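Local coordinates for malate Synthase (Haloferax volcanii, PDB 3OYZ) that catalyses the Claisen condensation of acetyl-CoA with glyoxylate to malyl-CoA and its hydrolysis to malate and CoA in the glyoxylate cycle, at the interface of chains A and B. Coordinates in Å, arbitrary orientation; residue numbers count along the deposited sequence, not the author numbering. Chains: chain A/B, Malate Synthase.

The interface of chains A and B. Residues chain A 214, 250-251; chain B 193, 197, 209, 211-212.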
loop_
_atom_site.group_PDB
_atom_site.type_symbol
_atom_site.label_atom_id
_atom_site.label_comp_id
_atom_site.label_asym_id
_atom_site.label_seq_id
_atom_site.Cartn_x
_atom_site.Cartn_y
_atom_site.Cartn_z
ATOM N N HIS A 214 -7.125 1.331 -0.440
ATOM C CA HIS A 214 -6.334 2.274 -1.203
ATOM C C HIS A 214 -6.256 1.917 -2.697
ATOM O O HIS A 214 -6.549 2.753 -3.568
ATOM C CB HIS A 214 -4.910 2.482 -0.672
ATOM C CG HIS A 214 -4.091 3.400 -1.531
ATOM N ND1 HIS A 214 -4.083 4.777 -1.350
ATOM C CD2 HIS A 214 -3.302 3.158 -2.601
ATOM C CE1 HIS A 214 -3.236 5.319 -2.211
ATOM N NE2 HIS A 214 -2.780 4.369 -3.011
ATOM N N ALA A 250 -11.505 8.936 3.724
ATOM C CA ALA A 250 -10.177 9.590 3.627
ATOM C C ALA A 250 -9.252 8.921 2.594
ATOM O O ALA A 250 -8.208 9.493 2.264
ATOM C CB ALA A 250 -9.471 9.659 4.968
ATOM N N LYS A 251 -9.661 7.755 2.083
ATOM C CA LYS A 251 -8.966 7.039 0.996
ATOM C C LYS A 251 -9.671 7.319 -0.330
ATOM O O LYS A 251 -9.236 6.857 -1.373
ATOM C CB LYS A 251 -8.990 5.517 1.234
ATOM C CG LYS A 251 -8.340 5.068 2.559
ATOM C CD LYS A 251 -8.374 3.559 2.734
ATOM C CE LYS A 251 -7.375 3.044 3.763
ATOM N NZ LYS A 251 -6.985 3.945 4.878
ATOM N N TYR B 193 -4.137 15.295 -5.659
ATOM C CA TYR B 193 -4.365 13.855 -5.602
ATOM C C TYR B 193 -5.608 13.553 -4.800
ATOM O O TYR B 193 -6.435 12.736 -5.197
ATOM C CB TYR B 193 -3.143 13.219 -4.937
ATOM C CG TYR B 193 -3.206 11.700 -4.837
ATOM C CD1 TYR B 193 -2.873 10.913 -5.937
ATOM C CD2 TYR B 193 -3.547 11.074 -3.633
ATOM C CE1 TYR B 193 -2.901 9.475 -5.830
ATOM C CE2 TYR B 193 -3.562 9.692 -3.522
ATOM C CZ TYR B 193 -3.188 8.903 -4.598
ATOM O OH TYR B 193 -3.273 7.532 -4.375
ATOM N N MET B 197 -8.690 11.442 -6.261
ATOM C CA MET B 197 -9.131 10.256 -5.553
ATOM C C MET B 197 -10.534 10.470 -4.945
ATOM O O MET B 197 -11.153 9.455 -4.516
ATOM C CB MET B 197 -8.098 9.845 -4.464
ATOM C CG MET B 197 -6.655 9.485 -5.078
ATOM S SD MET B 197 -6.861 7.774 -5.794
ATOM C CE MET B 197 -6.617 6.843 -4.272
ATOM N N TRP B 209 -2.292 9.754 3.149
ATOM C CA TRP B 209 -1.914 8.888 1.976
ATOM C C TRP B 209 -0.580 8.165 2.138
ATOM O O TRP B 209 0.323 8.292 1.299
ATOM C CB TRP B 209 -1.810 9.790 0.743
ATOM C CG TRP B 209 -3.070 10.497 0.383
ATOM C CD1 TRP B 209 -3.302 11.840 0.328
ATOM C CD2 TRP B 209 -4.249 9.845 -0.106
ATOM N NE1 TRP B 209 -4.559 12.050 -0.153
ATOM C CE2 TRP B 209 -5.166 10.847 -0.436
ATOM C CE3 TRP B 209 -4.579 8.499 -0.338
ATOM C CZ2 TRP B 209 -6.453 10.554 -0.935
ATOM C CZ3 TRP B 209 -5.837 8.204 -0.884
ATOM C CH2 TRP B 209 -6.770 9.235 -1.149
ATOM N N GLU B 211 0.199 5.105 1.527
ATOM C CA GLU B 211 0.501 4.244 0.362
ATOM C C GLU B 211 0.995 4.997 -0.848
ATOM O O GLU B 211 1.896 4.505 -1.547
ATOM C CB GLU B 211 -0.691 3.383 -0.102
ATOM C CG GLU B 211 -1.247 2.481 1.014
ATOM C CD GLU B 211 -2.256 3.173 1.943
ATOM O OE1 GLU B 211 -2.481 4.422 1.833
ATOM O OE2 GLU B 211 -2.788 2.465 2.835
ATOM N N LEU B 212 0.456 6.195 -1.073
ATOM C CA LEU B 212 0.986 7.002 -2.163
ATOM C C LEU B 212 2.476 7.266 -1.975
ATOM O O LEU B 212 3.231 7.162 -2.918
ATOM C CB LEU B 212 0.236 8.325 -2.316
ATOM C CG LEU B 212 0.811 9.310 -3.310
ATOM C CD1 LEU B 212 0.928 8.842 -4.783
ATOM C CD2 LEU B 212 0.212 10.725 -3.169
HETATM O O HOH W 1 -4.878 5.573 1.552
#
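A:His214 lays one face of its imidazole against B:Glu211, whose CB stands over the ring centre, 3.6 Å from the centroid, in a CH-pi contact. The two side chains run past each other in opposite directions, and a bend at chi2 (84°) of B:Glu211 folds its carboxylate into a layer above the ring's CG-ND1 rim and displaced past it, the planes 19° apart. Histidine suits this place by offering a flat face for packing and a rim nitrogen for a polar link; glutamate answers with an aliphatic CB and a carboxylate. The imidazole CG lies anti to the backbone N (chi1 177°), which carries the ring outward from helix 210-223 of chain A to the same helix of chain B.

Around the rim the fit is made by aromatic residues. CE3 of B:Trp209 meets the imidazole edge in plane, 3.9 Å from A:His214 CE1, while the phenol OH of B:Tyr193 lies near the CE1-NE2 side. Tyrosine suits its place because B:Met197 CG and B:Leu212 CD2 can pack on its two faces while its edge, at CE2, sits over the centre of the indole; this packing is likely to hold both rings in place. The far end of the indole reaches the A:250-251 loop, with CH2 of B:Trp209 3.4 Å from the backbone O of A:Lys251 and the O of A:Ala250 above its face, a backbone surface that a broad ring fits well.

The polar link runs through water 1, which hydrogen-bonds to A:His214 ND1 at 3.1 Å and to B:Glu211 OE1 at 2.7 Å. The side-chain amine NZ of A:Lys251, 4.9 Å from B:Glu211 OE2, may add long-range attraction if charged. A leucine in place of A:His214 would probably leave water 1 and B:Glu211 without this bridge and B:Glu211 CB without its flat partner.

This patch serves trimer assembly; its centre is about 17 Å from B:Asp388, the likely catalytic base, which it does not touch.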